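Local coordinates for protein glutathione peroxidase (Hypocrea jecorina, PDB 6VPD) that probably reduces hydroperoxides to alcohols with thioredoxin as the electron donor, as a member of the glutathione peroxidase family, at residues V86-P91 / P119-I124; F32-G37 / H132-W137; G49-V54 / I160-K165. One frame throughout, in Å; residues are numbered along the deposited sequence.

In the fold
Starting from the N terminus, the chain first lays down 32-37, one arm of a two-stranded hairpin, and then enters the mixed sheet through 49-54. Next comes strand 85-92, whose part 86-91 is met by the loop 119-124; contact 1 thus closes the shortest of the three loops, nested inside both others. Helix 133-141 follows and returns to 32-37, closing contact 2. Last, 160-165 comes back to 49-54 in contact 3, so contacts 2 and 3 cross along the chain. Together they tie the N-terminal hairpin, the sheet, its edge loop and helix 133-141 into one thioredoxin-like domain. Phe90 of contact 1 packs against Val34 and Leu134 of contact 2 and Val54 of contact 3.

Contact 1: residues V86-P91 / P119-I124; sequences VVLGFP and PVMGKI
Phe90 and Met121 run side by side and point the same way, with Met121 CB lying over one face of the phenyl ring, 4.1 Å from its centroid. The approach is a CH-pi contact displaced toward the rim at CD2 and CE2. Ile124 meets the same ring obliquely, CD1 lying 3.6 Å from Phe90 CD2, while its CG1 packs on Phe90 CB. The Met121 chain bends at chi2 (-71°), which swings the thioether away from Phe90 and along the strand toward Leu88. There the methyl CE of Met121 comes 3.6 Å from Leu88 CD2, and the same leucine methyl also rests on the ring of Pro119. Two residues earlier, Val86 crosses Pro119 at about a right angle, its CG2 facing Pro119 CD. Further on, the ring of Pro91 slants across Val120, with Pro91 CG 4.0 Å from Val120 CG1.

The backbones fix this register. Gly89 is gripped twice: its N donates to Pro119 O (3.1 Å), and its O receives Met121 N (2.7 Å). A bond from Ile124 N to Pro91 O (3.1 Å) closes the far end, after the loop has swung out round Gly122. On its other side, strand 85-92 bonds to Val51, Leu53 and Val55. The loop therefore runs along an outermost strand of the central sheet, bridged to it at Gly89 and Val120 and bonded again at Pro91, and with Met121 and Ile124 it flanks the hydrophobic core of a thioredoxin fold.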
# COMPACT_ATOMS: atom_id res chain seq x y z
N VAL A 86 18.37 11.69 10.58
CA VAL A 86 17.50 12.71 10.01
C VAL A 86 16.46 12.04 9.10
O VAL A 86 16.75 11.07 8.40
CB VAL A 86 18.30 13.78 9.25
CG1 VAL A 86 19.31 13.14 8.33
CG2 VAL A 86 17.39 14.68 8.45
N VAL A 87 15.24 12.57 9.14
CA VAL A 87 14.15 12.15 8.26
C VAL A 87 13.93 13.26 7.24
O VAL A 87 13.79 14.44 7.61
CB VAL A 87 12.87 11.88 9.07
CG1 VAL A 87 11.68 11.58 8.14
CG2 VAL A 87 13.10 10.75 10.08
N LEU A 88 13.93 12.90 5.96
CA LEU A 88 13.69 13.85 4.87
C LEU A 88 12.39 13.47 4.19
O LEU A 88 12.30 12.42 3.54
CB LEU A 88 14.86 13.84 3.87
CG LEU A 88 16.22 14.26 4.44
CD1 LEU A 88 17.28 14.44 3.34
CD2 LEU A 88 16.10 15.53 5.26
N GLY A 89 11.36 14.30 4.35
CA GLY A 89 10.11 14.11 3.63
C GLY A 89 10.13 14.91 2.34
O GLY A 89 10.56 16.05 2.31
N PHE A 90 9.67 14.28 1.26
CA PHE A 90 9.60 14.93 -0.05
C PHE A 90 8.17 14.88 -0.53
O PHE A 90 7.67 13.79 -0.88
CB PHE A 90 10.50 14.27 -1.09
CG PHE A 90 11.97 14.39 -0.83
CD1 PHE A 90 12.58 13.56 0.11
CD2 PHE A 90 12.74 15.28 -1.54
CE1 PHE A 90 13.95 13.66 0.35
CE2 PHE A 90 14.11 15.39 -1.32
CZ PHE A 90 14.72 14.58 -0.37
N PRO A 91 7.47 16.00 -0.59
CA PRO A 91 6.08 15.99 -1.06
C PRO A 91 5.98 15.53 -2.50
O PRO A 91 6.88 15.76 -3.32
CB PRO A 91 5.66 17.45 -0.91
CG PRO A 91 6.61 18.03 0.08
CD PRO A 91 7.90 17.33 -0.12
N PRO A 119 12.85 17.78 8.66
CA PRO A 119 12.84 18.61 7.45
C PRO A 119 11.91 18.03 6.39
O PRO A 119 11.99 16.84 6.04
CB PRO A 119 14.31 18.60 6.99
CG PRO A 119 15.10 18.25 8.23
CD PRO A 119 14.21 17.35 9.05
N VAL A 120 11.04 18.88 5.86
CA VAL A 120 10.21 18.56 4.70
C VAL A 120 10.69 19.41 3.53
O VAL A 120 10.87 20.62 3.66
CB VAL A 120 8.72 18.77 5.00
CG1 VAL A 120 7.94 18.89 3.72
CG2 VAL A 120 8.19 17.62 5.85
N MET A 121 10.89 18.77 2.38
CA MET A 121 11.66 19.35 1.30
C MET A 121 10.75 19.89 0.19
O MET A 121 9.52 19.81 0.26
CB MET A 121 12.66 18.32 0.75
CG MET A 121 13.71 17.90 1.78
SD MET A 121 14.88 19.24 2.08
CE MET A 121 15.75 18.68 3.54
N GLY A 122 11.37 20.46 -0.83
CA GLY A 122 10.63 20.90 -1.98
C GLY A 122 9.86 19.76 -2.62
O GLY A 122 10.16 18.59 -2.42
N LYS A 123 8.83 20.12 -3.38
CA LYS A 123 8.01 19.11 -4.04
C LYS A 123 8.78 18.53 -5.22
O LYS A 123 9.46 19.26 -5.95
CB LYS A 123 6.68 19.71 -4.51
CG LYS A 123 5.81 18.74 -5.32
CD LYS A 123 5.51 19.32 -6.73
CE LYS A 123 5.38 18.23 -7.82
NZ LYS A 123 4.72 18.71 -9.08
N ILE A 124 8.69 17.21 -5.39
CA ILE A 124 9.38 16.53 -6.48
C ILE A 124 8.48 15.45 -7.09
O ILE A 124 7.43 15.08 -6.56
CB ILE A 124 10.71 15.88 -6.03
CG1 ILE A 124 10.46 14.92 -4.88
CG2 ILE A 124 11.77 16.93 -5.68
CD1 ILE A 124 11.61 14.02 -4.71

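Contact 2: residues F32-G37 / H132-W137; sequences FKVPDG and HPLYKW
Phe32 and Trp137 are brought together by their first torsions: CG of Phe32 stands anti to its carbonyl carbon (chi1 -78°), and CG of Trp137 stands anti to its backbone N (chi1 180°). The phenyl ring is thereby laid across the first turn of helix 133-141. Its CZ reaches Trp137 CB at 3.4 Å, and its CE1 sits over one face of the indole. The two ring systems meet obliquely, their planes turned by 46°. Leu134 CA lies over a face of the phenyl ring in a CH-pi contact, 4.0 Å from the centroid, while CD1 of the same leucine packs on Phe32 CG at 3.8 Å. The other methyl, Leu134 CD2, turns toward Val34 CG1, 3.9 Å away.

His132 closes the other end. Its ring edge faces the strand, with CE1 3.2 Å from Lys33 O, and it meets the ring of Pro35 tip to tip. ND1 accepts the backbone N-H of Leu134 at 2.9 Å, the donor lying almost in the imidazole plane, which fixes the rotation of the ring. Val34 and Leu134 both continue onto Phe90 of the central sheet, and Val34 bonds through its backbone to Val42. A side-chain N-cap at His132 thus begins the helix where the antiparallel N-terminal hairpin of strands 33-35 and 41-43 packs against helix 133-141 within this thioredoxin-like fold.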
# COMPACT_ATOMS: atom_id res chain seq x y z
N PHE A 32 24.08 13.91 -3.73
CA PHE A 32 22.95 14.53 -4.42
C PHE A 32 22.61 15.88 -3.80
O PHE A 32 22.94 16.16 -2.65
CB PHE A 32 21.73 13.62 -4.39
CG PHE A 32 21.78 12.49 -5.38
CD1 PHE A 32 22.35 11.28 -5.04
CD2 PHE A 32 21.21 12.64 -6.65
CE1 PHE A 32 22.39 10.25 -5.96
CE2 PHE A 32 21.24 11.61 -7.56
CZ PHE A 32 21.83 10.41 -7.22
N LYS A 33 21.95 16.71 -4.60
CA LYS A 33 21.39 17.98 -4.17
C LYS A 33 19.89 17.93 -4.43
O LYS A 33 19.44 17.33 -5.40
CB LYS A 33 22.01 19.18 -4.92
CG LYS A 33 23.51 19.33 -4.76
CD LYS A 33 24.27 18.52 -5.82
CE LYS A 33 25.78 18.61 -5.60
NZ LYS A 33 26.56 18.19 -6.82
N VAL A 34 19.11 18.56 -3.55
CA VAL A 34 17.65 18.56 -3.63
C VAL A 34 17.14 19.93 -3.23
O VAL A 34 17.81 20.66 -2.48
CB VAL A 34 17.04 17.48 -2.71
CG1 VAL A 34 17.40 16.07 -3.17
CG2 VAL A 34 17.51 17.70 -1.29
N PRO A 35 15.94 20.30 -3.68
CA PRO A 35 15.36 21.57 -3.23
C PRO A 35 14.63 21.42 -1.91
O PRO A 35 13.92 20.44 -1.68
CB PRO A 35 14.37 21.91 -4.35
CG PRO A 35 13.87 20.55 -4.76
CD PRO A 35 15.07 19.61 -4.65
N ASP A 36 14.82 22.40 -1.03
CA ASP A 36 13.96 22.44 0.15
C ASP A 36 12.66 23.15 -0.20
O ASP A 36 12.44 23.58 -1.33
CB ASP A 36 14.67 23.11 1.33
CG ASP A 36 15.22 24.48 0.99
OD1 ASP A 36 14.69 25.14 0.07
OD2 ASP A 36 16.19 24.91 1.65
N GLY A 37 11.77 23.27 0.79
CA GLY A 37 10.47 23.87 0.55
C GLY A 37 10.55 25.21 -0.15
O GLY A 37 9.85 25.46 -1.14
N HIS A 132 12.90 13.19 -9.93
CA HIS A 132 14.11 13.84 -9.48
C HIS A 132 15.28 12.86 -9.56
O HIS A 132 15.12 11.68 -9.23
CB HIS A 132 13.95 14.36 -8.06
CG HIS A 132 15.10 15.20 -7.61
ND1 HIS A 132 16.34 14.67 -7.32
CD2 HIS A 132 15.22 16.54 -7.45
CE1 HIS A 132 17.16 15.64 -6.98
NE2 HIS A 132 16.51 16.79 -7.05
N PRO A 133 16.46 13.30 -10.01
CA PRO A 133 17.60 12.36 -10.14
C PRO A 133 17.85 11.55 -8.88
O PRO A 133 18.20 10.37 -8.99
CB PRO A 133 18.79 13.28 -10.46
CG PRO A 133 18.18 14.46 -11.13
CD PRO A 133 16.80 14.65 -10.51
N LEU A 134 17.65 12.13 -7.70
CA LEU A 134 17.80 11.37 -6.46
C LEU A 134 16.93 10.11 -6.45
O LEU A 134 17.41 9.02 -6.12
CB LEU A 134 17.46 12.25 -5.26
CG LEU A 134 17.43 11.43 -3.96
CD1 LEU A 134 18.81 10.83 -3.63
CD2 LEU A 134 16.83 12.21 -2.79
N TYR A 135 15.65 10.25 -6.81
CA TYR A 135 14.76 9.09 -6.79
C TYR A 135 15.05 8.11 -7.91
O TYR A 135 14.82 6.91 -7.74
CB TYR A 135 13.30 9.54 -6.85
CG TYR A 135 12.75 9.67 -5.47
CD1 TYR A 135 12.18 8.59 -4.84
CD2 TYR A 135 12.89 10.85 -4.76
CE1 TYR A 135 11.71 8.69 -3.55
CE2 TYR A 135 12.42 10.96 -3.46
CZ TYR A 135 11.83 9.87 -2.86
OH TYR A 135 11.36 9.96 -1.58
N LYS A 136 15.55 8.58 -9.06
CA LYS A 136 16.02 7.62 -10.05
C LYS A 136 17.12 6.74 -9.48
O LYS A 136 17.14 5.52 -9.69
CB LYS A 136 16.49 8.36 -11.30
CG LYS A 136 15.34 8.97 -12.11
CD LYS A 136 15.81 9.52 -13.44
CE LYS A 136 14.68 10.34 -14.12
NZ LYS A 136 15.09 10.90 -15.44
N TRP A 137 18.02 7.32 -8.69
CA TRP A 137 19.08 6.54 -8.06
C TRP A 137 18.53 5.61 -6.98
O TRP A 137 18.85 4.42 -6.96
CB TRP A 137 20.14 7.49 -7.50
CG TRP A 137 21.28 6.81 -6.83
CD1 TRP A 137 22.38 6.24 -7.43
CD2 TRP A 137 21.46 6.64 -5.42
NE1 TRP A 137 23.22 5.74 -6.48
CE2 TRP A 137 22.68 5.97 -5.23
CE3 TRP A 137 20.72 7.01 -4.30
CZ2 TRP A 137 23.17 5.65 -3.97
CZ3 TRP A 137 21.19 6.67 -3.05
CH2 TRP A 137 22.40 6.00 -2.89

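Contact 3: residues G49-V54 / I160-K165; sequences GKVVLV and IGRDGK
Gly49 opens the contact by offering its carbonyl O to the guanidinium of Arg162, whose NH1 donates to it over 3.0 Å, the carbonyl O lying close to the guanidinium plane. The arginine chain is extended from CG to NE, and its CB, CG and CD pass alongside the same carbonyl before the terminal nitrogens are reached. NH2 bonds to Ile187 O and forms a salt bridge with Asp84, so this one side chain links the start of the strand to the C-terminal helix 176-188. An alanine in place of Arg162 would probably leave Asp84 without its charged mate and the carbonyls of Gly49 and Ile187 each short of a donor. The side chain of Lys50 starts away from the turn, but its O receives a C-H...O contact from Arg162 CA at 3.4 Å. Val51 lays CG2 obliquely against Arg162 CG, 3.8 Å apart, and also touches Ala186 and Ile187. Arg162 belongs to a type I turn from Gly161 to Gly164, with a G1 bulge at Gly164, closing the hairpin between strands 157-160 and 166-170 in the antiparallel half of the thioredoxin-fold sheet. Val52 and Ile160 are an antiparallel hydrogen-bonded pair: Val52 N donates to Ile160 O (3.0 Å), and Ile160 N donates back to Val52 O (2.6 Å). Their CB atoms lie 3.9 Å apart on the same face of the sheet. At Val54, CG2 meets Ile160 CG1 at 4.2 Å, and both residues reach Leu138 of helix 133-141 and Phe29 of the N-terminal loop.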
# COMPACT_ATOMS: atom_id res chain seq x y z
N GLY A 49 27.73 10.82 6.68
CA GLY A 49 28.05 10.07 7.88
C GLY A 49 26.90 9.90 8.86
O GLY A 49 27.13 9.41 9.97
N LYS A 50 25.68 10.29 8.49
CA LYS A 50 24.50 10.12 9.31
C LYS A 50 23.58 9.09 8.67
O LYS A 50 23.74 8.70 7.51
CB LYS A 50 23.74 11.44 9.49
CG LYS A 50 24.62 12.65 9.74
CD LYS A 50 25.21 12.64 11.13
CE LYS A 50 25.69 14.03 11.53
NZ LYS A 50 24.55 14.97 11.60
N VAL A 51 22.60 8.64 9.45
CA VAL A 51 21.59 7.70 8.99
C VAL A 51 20.37 8.52 8.58
O VAL A 51 19.88 9.33 9.36
CB VAL A 51 21.24 6.67 10.08
CG1 VAL A 51 20.12 5.74 9.64
CG2 VAL A 51 22.48 5.87 10.45
N VAL A 52 19.92 8.33 7.34
CA VAL A 52 18.87 9.14 6.73
C VAL A 52 17.72 8.24 6.30
O VAL A 52 17.93 7.19 5.67
CB VAL A 52 19.40 9.93 5.51
CG1 VAL A 52 18.32 10.89 5.01
CG2 VAL A 52 20.68 10.68 5.84
N LEU A 53 16.50 8.65 6.62
CA LEU A 53 15.30 7.96 6.18
C LEU A 53 14.57 8.88 5.22
O LEU A 53 14.15 9.97 5.60
CB LEU A 53 14.41 7.57 7.37
CG LEU A 53 13.21 6.76 6.87
CD1 LEU A 53 13.58 5.30 6.56
CD2 LEU A 53 12.03 6.86 7.80
N VAL A 54 14.44 8.44 3.97
CA VAL A 54 13.87 9.25 2.90
C VAL A 54 12.46 8.76 2.69
O VAL A 54 12.24 7.55 2.59
CB VAL A 54 14.70 9.13 1.60
CG1 VAL A 54 14.00 9.84 0.46
CG2 VAL A 54 16.11 9.69 1.77
N ILE A 160 19.08 5.23 4.39
CA ILE A 160 20.46 5.48 3.96
C ILE A 160 21.39 5.23 5.14
O ILE A 160 21.28 5.90 6.18
CB ILE A 160 20.65 6.92 3.45
CG1 ILE A 160 19.57 7.37 2.43
CG2 ILE A 160 22.04 7.04 2.87
CD1 ILE A 160 19.38 6.48 1.25
N GLY A 161 22.35 4.31 4.97
CA GLY A 161 23.36 4.09 5.98
C GLY A 161 24.40 5.20 5.99
O GLY A 161 24.46 6.04 5.10
N ARG A 162 25.22 5.20 7.04
CA ARG A 162 26.19 6.29 7.23
C ARG A 162 27.12 6.44 6.04
O ARG A 162 27.62 7.54 5.77
CB ARG A 162 27.00 6.07 8.51
CG ARG A 162 26.21 6.08 9.81
CD ARG A 162 27.20 6.19 10.96
NE ARG A 162 26.60 6.09 12.29
CZ ARG A 162 26.37 7.13 13.10
NH1 ARG A 162 26.67 8.37 12.71
NH2 ARG A 162 25.84 6.94 14.30
N ASP A 163 27.35 5.35 5.30
CA ASP A 163 28.18 5.35 4.10
C ASP A 163 27.44 5.80 2.85
O ASP A 163 28.08 5.91 1.79
CB ASP A 163 28.75 3.95 3.85
CG ASP A 163 27.65 2.91 3.68
OD1 ASP A 163 26.51 3.13 4.17
OD2 ASP A 163 27.94 1.86 3.06
N GLY A 164 26.13 6.04 2.92
CA GLY A 164 25.39 6.55 1.79
C GLY A 164 24.83 5.53 0.82
O GLY A 164 24.37 5.92 -0.26
N LYS A 165 24.87 4.24 1.14
CA LYS A 165 24.22 3.23 0.33
C LYS A 165 22.81 3.00 0.85
O LYS A 165 22.54 3.11 2.05
CB LYS A 165 25.00 1.90 0.37
CG LYS A 165 26.50 2.03 0.29
CD LYS A 165 27.05 2.06 -1.14
CE LYS A 165 28.58 1.80 -1.14
NZ LYS A 165 29.39 3.05 -1.13